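Local coordinates for protein alpha-amylase (Eisenia fetida, PDB 6M4K) that probably hydrolyses internal alpha-1,4-glucosidic linkages of starch-like polysaccharides, as a calcium-containing alpha-amylase of glycoside hydrolase family 13, at residues A[82-87]-A[98-103]. Sequence-based numbering, arbitrary orientation.
Sequences TQFRNM and IYVDGV. With SO4 (sulfate ion), chain G.
Phe-84 meets Val-100 with the far corner of its ring: CZ lies 3.8 Å from CG2 of Val-100, and that methyl sits at the ring edge, near the ring plane. The phenyl is carried off the helix to the strand because chi1 of -176° sets CG anti to the backbone N. Three residues on, nearly one helical turn, Met-87 reaches the strand with a longer chain; its terminal methyl CE comes 4.3 Å from CG2 of Ile-98, a looser apolar touch. Both pairs are buried, yet the segments bury only 147 Å² together, and the closest CA atoms, those of Met-87 and Ile-98, stand 8.8 Å apart. Gln-83 reaches elsewhere: its NE2 makes a weak, bent bond (3.3 Å, 137°) to O1 of a sulfate, probably from the crystallisation liquor, which Lys-26 and Thr-28 also bind, while OE1 accepts from Ser-80 N. A leucine in place of Gln-83 would probably leave Ser-80 N without that acceptor and the sulfate with one donor fewer. In the TIM barrel, helix 81-93 thus packs outside parallel strand 97-102, flanked by helices 27-39 and 176-192; Trp-27 meets Phe-84 edge-to-face, and Leu-189 touches Val-100.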
ATOM      1  N   THR A  82       7.038  21.102 -11.440  1.00 15.34           N
ATOM      2  CA  THR A  82       6.118  22.133 -10.968  1.00 15.84           C
ATOM      3  C   THR A  82       4.823  21.521 -10.457  1.00 15.88           C
ATOM      4  O   THR A  82       4.322  21.898  -9.390  1.00 15.70           O
ATOM      5  CB  THR A  82       5.840  23.129 -12.092  1.00 17.84           C
ATOM      6  OG1 THR A  82       6.996  23.951 -12.278  1.00 19.45           O
ATOM      7  CG2 THR A  82       4.644  24.013 -11.770  1.00 19.45           C
ATOM      8  N   GLN A  83       4.270  20.564 -11.203  1.00 15.36           N
ATOM      9  CA  GLN A  83       3.030  19.931 -10.774  1.00 15.09           C
ATOM     10  C   GLN A  83       3.238  19.096  -9.512  1.00 12.82           C
ATOM     11  O   GLN A  83       2.364  19.066  -8.640  1.00 14.65           O
ATOM     12  CB  GLN A  83       2.443  19.116 -11.921  1.00 14.06           C
ATOM     13  CG  GLN A  83       1.951  19.996 -13.053  1.00 15.77           C
ATOM     14  CD  GLN A  83       1.592  19.193 -14.283  1.00 16.28           C
ATOM     15  OE1 GLN A  83       2.323  18.284 -14.681  1.00 16.75           O
ATOM     16  NE2 GLN A  83       0.476  19.544 -14.912  1.00 18.15           N
ATOM     17  N   PHE A  84       4.387  18.421  -9.407  1.00 13.84           N
ATOM     18  CA  PHE A  84       4.705  17.661  -8.199  1.00 13.14           C
ATOM     19  C   PHE A  84       4.742  18.570  -6.972  1.00 14.15           C
ATOM     20  O   PHE A  84       4.155  18.260  -5.927  1.00 15.34           O
ATOM     21  CB  PHE A  84       6.045  16.931  -8.367  1.00 16.03           C
ATOM     22  CG  PHE A  84       6.397  16.045  -7.195  1.00 13.75           C
ATOM     23  CD1 PHE A  84       5.924  14.742  -7.133  1.00 15.54           C
ATOM     24  CD2 PHE A  84       7.175  16.523  -6.141  1.00 15.07           C
ATOM     25  CE1 PHE A  84       6.213  13.924  -6.039  1.00 13.98           C
ATOM     26  CE2 PHE A  84       7.474  15.720  -5.055  1.00 14.71           C
ATOM     27  CZ  PHE A  84       6.997  14.414  -4.996  1.00 15.21           C
ATOM     28  N   ARG A  85       5.396  19.724  -7.102  1.00 14.90           N
ATOM     29  CA  ARG A  85       5.543  20.620  -5.962  1.00 15.69           C
ATOM     30  C   ARG A  85       4.228  21.285  -5.600  1.00 14.60           C
ATOM     31  O   ARG A  85       3.935  21.466  -4.412  1.00 15.20           O
ATOM     32  CB  ARG A  85       6.656  21.623  -6.243  1.00 17.23           C
ATOM     33  CG  ARG A  85       7.983  20.910  -6.332  1.00 20.33           C
ATOM     34  CD  ARG A  85       9.086  21.811  -6.788  1.00 23.94           C
ATOM     35  NE  ARG A  85       9.559  22.675  -5.715  1.00 25.65           N
ATOM     36  CZ  ARG A  85      10.731  23.297  -5.745  1.00 23.00           C
ATOM     37  NH1 ARG A  85      11.542  23.136  -6.784  1.00 22.34           N
ATOM     38  NH2 ARG A  85      11.092  24.072  -4.739  1.00 24.15           N
ATOM     39  N   ASN A  86       3.402  21.615  -6.603  1.00 14.82           N
ATOM     40  CA  ASN A  86       2.061  22.114  -6.309  1.00 16.20           C
ATOM     41  C   ASN A  86       1.264  21.091  -5.508  1.00 15.10           C
ATOM     42  O   ASN A  86       0.567  21.447  -4.551  1.00 16.36           O
ATOM     43  CB  ASN A  86       1.306  22.416  -7.602  1.00 17.17           C
ATOM     44  CG  ASN A  86       1.744  23.708  -8.276  1.00 18.64           C
ATOM     45  OD1 ASN A  86       1.493  23.895  -9.466  1.00 22.32           O
ATOM     46  ND2 ASN A  86       2.378  24.596  -7.533  1.00 21.19           N
ATOM     47  N   MET A  87       1.339  19.818  -5.915  1.00 15.55           N
ATOM     48  CA  MET A  87       0.642  18.742  -5.216  1.00 14.59           C
ATOM     49  C   MET A  87       1.093  18.639  -3.765  1.00 13.74           C
ATOM     50  O   MET A  87       0.266  18.594  -2.852  1.00 14.82           O
ATOM     51  CB  MET A  87       0.885  17.423  -5.956  1.00 15.30           C
ATOM     52  CG  MET A  87       0.336  16.197  -5.260  1.00 13.98           C
ATOM     53  SD  MET A  87       0.968  14.672  -5.976  1.00 14.67           S
ATOM     54  CE  MET A  87       2.702  14.766  -5.512  1.00 16.47           C
ATOM     55  N   ILE A  98       2.542  13.081   1.717  1.00 13.83           N
ATOM     56  CA  ILE A  98       2.986  12.455   0.473  1.00 13.21           C
ATOM     57  C   ILE A  98       4.163  11.536   0.770  1.00 12.83           C
ATOM     58  O   ILE A  98       5.189  11.981   1.307  1.00 13.88           O
ATOM     59  CB  ILE A  98       3.379  13.508  -0.577  1.00 14.86           C
ATOM     60  CG1 ILE A  98       2.197  14.420  -0.905  1.00 15.10           C
ATOM     61  CG2 ILE A  98       3.923  12.836  -1.846  1.00 14.40           C
ATOM     62  CD1 ILE A  98       1.002  13.716  -1.558  1.00 15.28           C
ATOM     63  N   TYR A  99       4.036  10.269   0.378  1.00 13.36           N
ATOM     64  CA  TYR A  99       5.117   9.295   0.462  1.00 12.95           C
ATOM     65  C   TYR A  99       5.522   8.910  -0.951  1.00 13.62           C
ATOM     66  O   TYR A  99       4.681   8.464  -1.744  1.00 13.97           O
ATOM     67  CB  TYR A  99       4.676   8.067   1.260  1.00 13.00           C
ATOM     68  CG  TYR A  99       4.017   8.476   2.549  1.00 13.33           C
ATOM     69  CD1 TYR A  99       4.753   9.050   3.576  1.00 14.85           C
ATOM     70  CD2 TYR A  99       2.642   8.389   2.704  1.00 16.72           C
ATOM     71  CE1 TYR A  99       4.140   9.470   4.750  1.00 15.25           C
ATOM     72  CE2 TYR A  99       2.018   8.810   3.869  1.00 19.71           C
ATOM     73  CZ  TYR A  99       2.776   9.350   4.885  1.00 18.38           C
ATOM     74  OH  TYR A  99       2.154   9.768   6.041  1.00 21.59           O
ATOM     75  N   VAL A 100       6.784   9.091  -1.268  1.00 12.88           N
ATOM     76  CA  VAL A 100       7.289   8.847  -2.608  1.00 12.72           C
ATOM     77  C   VAL A 100       7.727   7.396  -2.742  1.00 12.64           C
ATOM     78  O   VAL A 100       8.458   6.874  -1.902  1.00 12.90           O
ATOM     79  CB  VAL A 100       8.442   9.813  -2.919  1.00 13.93           C
ATOM     80  CG1 VAL A 100       9.293   9.301  -4.076  1.00 14.64           C
ATOM     81  CG2 VAL A 100       7.880  11.198  -3.228  1.00 15.68           C
ATOM     82  N   ASP A 101       7.303   6.750  -3.829  1.00 12.54           N
ATOM     83  CA  ASP A 101       7.807   5.437  -4.220  1.00 12.67           C
ATOM     84  C   ASP A 101       9.227   5.633  -4.753  1.00 12.48           C
ATOM     85  O   ASP A 101       9.435   6.124  -5.871  1.00 13.03           O
ATOM     86  CB  ASP A 101       6.862   4.871  -5.275  1.00 13.31           C
ATOM     87  CG  ASP A 101       7.019   3.389  -5.514  1.00 14.17           C
ATOM     88  OD1 ASP A 101       8.109   2.838  -5.307  1.00 14.48           O
ATOM     89  OD2 ASP A 101       6.018   2.774  -5.973  1.00 15.14           O
ATOM     90  N   GLY A 102      10.219   5.294  -3.927  1.00 13.76           N
ATOM     91  CA  GLY A 102      11.607   5.589  -4.209  1.00 13.50           C
ATOM     92  C   GLY A 102      12.305   4.346  -4.714  1.00 13.87           C
ATOM     93  O   GLY A 102      12.315   3.314  -4.039  1.00 13.54           O
ATOM     94  N   VAL A 103      12.888   4.445  -5.907  1.00 12.67           N
ATOM     95  CA  VAL A 103      13.447   3.294  -6.606  1.00 12.87           C
ATOM     96  C   VAL A 103      14.964   3.458  -6.606  1.00 14.06           C
ATOM     97  O   VAL A 103      15.516   4.182  -7.446  1.00 14.63           O
ATOM     98  CB  VAL A 103      12.881   3.168  -8.026  1.00 13.48           C
ATOM     99  CG1 VAL A 103      13.397   1.905  -8.680  1.00 15.36           C
ATOM    100  CG2 VAL A 103      11.350   3.171  -7.975  1.00 15.19           C
TER
HETATM  101  S   SO4 G 606      -2.274  17.277 -16.452  0.50 23.49           S
HETATM  102  O1  SO4 G 606      -0.889  16.853 -16.327  0.50 31.78           O
HETATM  103  O2  SO4 G 606      -2.939  16.983 -15.194  0.50 28.04           O
HETATM  104  O3  SO4 G 606      -2.929  16.497 -17.500  0.50 19.78           O
HETATM  105  O4  SO4 G 606      -2.328  18.708 -16.746  0.50 35.43           O